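Local structure of Ceg4 (Legionella pneumophila subsp. pneumophila, 6AOK) at residues T31-F36 and Q50-T55. The protein is a phosphotyrosine phosphatase effector of the HAD-like type that attenuates activation of eukaryotic MAPK pathways, the piece described probably being its magnesium-binding phosphatase domain. Numbering follows the deposited sequence.
Sequences TVFTEF and QDYKNT
The type I beta turn Thr-31 to Thr-34, which leads into helix 35-39, meets the loop that follows this helix where Val-32 lies over the ring of Tyr-52. CG2 of Val-32 sits above one face, 3.9 Å from the ring centroid and 19° off the normal, a CH-pi contact displaced toward Tyr-52 CG (3.7 Å). The other methyl, Val-32 CG1, hangs past the rim on the CD2 side, 3.7 Å from Tyr-52 CD2. With CG between its backbone N and carbonyl carbon (chi1 81°), the Tyr-52 ring turns one face to Val-32; Lys-53 CB lies over the opposite face. Val-32 CG2 also rests over the centre of the Phe-33 ring, which meets the Tyr-52 ring obliquely, planes inclined at 77° (Phe-33 CE1 to Tyr-52 CD1 4.3 Å).

The turn lies near the magnesium site, probably the active site as in other HAD-like phosphatases: Val-32 is about 5 Å from Asp-20, a magnesium ligand, measured between side chains. No hydrogen bond joins the two segments. The Thr-34 hydroxyl donates to Thr-31 O (OG1 to O, 2.8 Å), and the same side chain, the helix N-cap, caps a backbone N just beyond Phe-36. An Asx turn organises the loop, Lys-53 N donating to Asp-51 OD1 at 2.6 Å from above the carboxylate plane. At the far end of the ring, Tyr-52 OH is hydrogen-bonded to Lys-113 O.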
ATOM      1  N   THR A  31       1.149   7.878 -13.300  1.00 12.60           N
ATOM      2  CA  THR A  31       0.391   6.635 -13.379  1.00 10.98           C
ATOM      3  C   THR A  31      -1.004   6.850 -13.929  1.00 11.87           C
ATOM      4  O   THR A  31      -1.412   6.175 -14.885  1.00 11.66           O
ATOM      5  CB  THR A  31       0.285   5.995 -11.980  1.00 10.87           C
ATOM      6  OG1 THR A  31       1.593   5.642 -11.529  1.00 14.52           O
ATOM      7  CG2 THR A  31      -0.546   4.766 -11.973  1.00 12.66           C
ATOM      8  N   VAL A  32      -1.759   7.781 -13.329  1.00 10.52           N
ATOM      9  CA  VAL A  32      -3.209   7.721 -13.498  1.00 12.15           C
ATOM     10  C   VAL A  32      -3.675   8.363 -14.780  1.00 12.77           C
ATOM     11  O   VAL A  32      -4.841   8.180 -15.140  1.00 14.45           O
ATOM     12  CB  VAL A  32      -3.972   8.344 -12.310  1.00  8.62           C
ATOM     13  CG1 VAL A  32      -3.635   7.562 -10.994  1.00  8.62           C
ATOM     14  CG2 VAL A  32      -3.697   9.868 -12.199  1.00 10.06           C
ATOM     15  N   PHE A  33      -2.799   9.070 -15.488  1.00 10.54           N
ATOM     16  CA  PHE A  33      -3.151   9.672 -16.773  1.00 13.45           C
ATOM     17  C   PHE A  33      -2.612   8.894 -17.965  1.00 15.27           C
ATOM     18  O   PHE A  33      -2.770   9.344 -19.109  1.00 16.75           O
ATOM     19  CB  PHE A  33      -2.647  11.125 -16.797  1.00 13.16           C
ATOM     20  CG  PHE A  33      -3.105  11.937 -15.563  1.00 14.84           C
ATOM     21  CD1 PHE A  33      -4.461  12.267 -15.404  1.00 16.87           C
ATOM     22  CD2 PHE A  33      -2.219  12.316 -14.582  1.00 14.68           C
ATOM     23  CE1 PHE A  33      -4.916  12.995 -14.259  1.00 16.01           C
ATOM     24  CE2 PHE A  33      -2.654  13.052 -13.447  1.00 15.03           C
ATOM     25  CZ  PHE A  33      -3.975  13.376 -13.293  1.00 14.82           C
ATOM     26  N   THR A  34      -1.992   7.742 -17.735  1.00 13.97           N
ATOM     27  CA  THR A  34      -1.472   6.933 -18.827  1.00 15.11           C
ATOM     28  C   THR A  34      -2.610   6.233 -19.559  1.00 16.14           C
ATOM     29  O   THR A  34      -3.688   5.994 -18.994  1.00 10.40           O
ATOM     30  CB  THR A  34      -0.492   5.871 -18.301  1.00 13.38           C
ATOM     31  OG1 THR A  34      -1.189   4.981 -17.399  1.00 13.06           O
ATOM     32  CG2 THR A  34       0.657   6.519 -17.594  1.00 13.90           C
ATOM     33  N   GLU A  35      -2.333   5.813 -20.811  1.00 11.52           N
ATOM     34  CA  GLU A  35      -3.350   5.029 -21.513  1.00 12.19           C
ATOM     35  C   GLU A  35      -3.689   3.779 -20.719  1.00 12.35           C
ATOM     36  O   GLU A  35      -4.860   3.406 -20.628  1.00 13.43           O
ATOM     37  CB  GLU A  35      -2.916   4.625 -22.919  1.00 14.67           C
ATOM     38  CG  GLU A  35      -2.730   5.763 -23.879  1.00 22.24           C
ATOM     39  CD  GLU A  35      -4.027   6.506 -24.175  1.00 23.25           C
ATOM     40  OE1 GLU A  35      -5.114   5.912 -24.159  1.00 21.54           O
ATOM     41  OE2 GLU A  35      -3.941   7.714 -24.407  1.00 26.32           O
ATOM     42  N   PHE A  36      -2.685   3.134 -20.110  1.00 13.11           N
ATOM     43  CA  PHE A  36      -2.956   1.881 -19.418  1.00 11.68           C
ATOM     44  C   PHE A  36      -3.932   2.070 -18.270  1.00 11.36           C
ATOM     45  O   PHE A  36      -4.938   1.379 -18.195  1.00 11.45           O
ATOM     46  CB  PHE A  36      -1.675   1.220 -18.906  1.00 15.40           C
ATOM     47  CG  PHE A  36      -1.974  -0.012 -18.096  1.00 15.90           C
ATOM     48  CD1 PHE A  36      -2.624  -1.100 -18.687  1.00 16.69           C
ATOM     49  CD2 PHE A  36      -1.695  -0.049 -16.744  1.00 18.91           C
ATOM     50  CE1 PHE A  36      -2.932  -2.241 -17.929  1.00 17.79           C
ATOM     51  CE2 PHE A  36      -1.997  -1.197 -15.958  1.00 19.76           C
ATOM     52  CZ  PHE A  36      -2.608  -2.283 -16.558  1.00 17.68           C
ATOM     53  N   GLN A  50     -10.443  10.351 -18.674  1.00 11.04           N
ATOM     54  CA  GLN A  50     -11.609  10.569 -17.839  1.00 11.16           C
ATOM     55  C   GLN A  50     -11.121  10.827 -16.428  1.00 12.30           C
ATOM     56  O   GLN A  50      -9.992  10.480 -16.089  1.00 13.36           O
ATOM     57  CB  GLN A  50     -12.534   9.343 -17.851  1.00 11.09           C
ATOM     58  CG  GLN A  50     -13.043   9.003 -19.259  1.00 11.57           C
ATOM     59  CD  GLN A  50     -14.002   7.836 -19.160  1.00 12.91           C
ATOM     60  OE1 GLN A  50     -15.232   8.045 -19.141  1.00 12.24           O
ATOM     61  NE2 GLN A  50     -13.447   6.587 -19.055  1.00 11.26           N
ATOM     62  N   ASP A  51     -11.969  11.435 -15.602  1.00 12.10           N
ATOM     63  CA  ASP A  51     -11.596  11.666 -14.216  1.00 16.40           C
ATOM     64  C   ASP A  51     -11.002  10.334 -13.806  1.00 20.54           C
ATOM     65  O   ASP A  51     -11.587   9.287 -14.085  1.00 24.38           O
ATOM     66  CB  ASP A  51     -12.823  11.993 -13.369  1.00 21.69           C
ATOM     67  CG  ASP A  51     -12.491  12.139 -11.896  1.00 29.05           C
ATOM     68  OD1 ASP A  51     -11.434  11.627 -11.470  1.00 31.81           O
ATOM     69  OD2 ASP A  51     -13.287  12.765 -11.166  1.00 35.93           O
ATOM     70  N   TYR A  52      -9.851  10.348 -13.148  1.00  9.66           N
ATOM     71  CA  TYR A  52      -9.214   9.070 -12.799  1.00  9.13           C
ATOM     72  C   TYR A  52      -9.772   8.510 -11.516  1.00  9.90           C
ATOM     73  O   TYR A  52      -9.735   7.292 -11.295  1.00 11.41           O
ATOM     74  CB  TYR A  52      -7.684   9.189 -12.676  1.00 10.29           C
ATOM     75  CG  TYR A  52      -7.242   9.744 -11.337  1.00 11.12           C
ATOM     76  CD1 TYR A  52      -7.131  11.118 -11.151  1.00 11.25           C
ATOM     77  CD2 TYR A  52      -7.007   8.902 -10.256  1.00 11.36           C
ATOM     78  CE1 TYR A  52      -6.777  11.659  -9.914  1.00 10.06           C
ATOM     79  CE2 TYR A  52      -6.664   9.432  -9.004  1.00  9.63           C
ATOM     80  CZ  TYR A  52      -6.537  10.803  -8.853  1.00  9.93           C
ATOM     81  OH  TYR A  52      -6.175  11.319  -7.594  1.00  9.09           O
ATOM     82  N   LYS A  53     -10.331   9.361 -10.685  1.00 10.98           N
ATOM     83  CA  LYS A  53     -10.612   8.966  -9.312  1.00 13.40           C
ATOM     84  C   LYS A  53     -12.034   8.465  -9.179  1.00 14.43           C
ATOM     85  O   LYS A  53     -12.284   7.530  -8.426  1.00 14.57           O
ATOM     86  CB  LYS A  53     -10.343  10.158  -8.378  1.00 16.02           C
ATOM     87  CG  LYS A  53     -10.679   9.964  -6.868  1.00 20.42           C
ATOM     88  CD  LYS A  53      -9.461   9.539  -6.086  1.00 21.49           C
ATOM     89  CE  LYS A  53      -9.833   9.399  -4.572  1.00 21.07           C
ATOM     90  NZ  LYS A  53      -8.587   9.221  -3.913  1.00 22.41           N
ATOM     91  N   ASN A  54     -12.963   9.044  -9.923  1.00 13.96           N
ATOM     92  CA  ASN A  54     -14.380   8.805  -9.685  1.00 16.01           C
ATOM     93  C   ASN A  54     -15.088   8.098 -10.824  1.00 16.36           C
ATOM     94  O   ASN A  54     -16.191   7.605 -10.612  1.00 17.76           O
ATOM     95  CB  ASN A  54     -15.108  10.124  -9.414  1.00 20.51           C
ATOM     96  CG  ASN A  54     -14.553  10.821  -8.188  1.00 26.76           C
ATOM     97  OD1 ASN A  54     -14.472  10.214  -7.107  1.00 25.99           O
ATOM     98  ND2 ASN A  54     -14.113  12.074  -8.359  1.00 28.45           N
ATOM     99  N   THR A  55     -14.494   8.014 -11.996  1.00 13.80           N
ATOM    100  CA  THR A  55     -15.127   7.257 -13.069  1.00 11.97           C
ATOM    101  C   THR A  55     -15.191   5.774 -12.679  1.00 10.91           C
ATOM    102  O   THR A  55     -14.178   5.217 -12.233  1.00 12.79           O
ATOM    103  CB  THR A  55     -14.331   7.427 -14.367  1.00 13.58           C
ATOM    104  OG1 THR A  55     -14.244   8.824 -14.708  1.00 12.00           O
ATOM    105  CG2 THR A  55     -15.030   6.658 -15.537  1.00 12.62           C
TER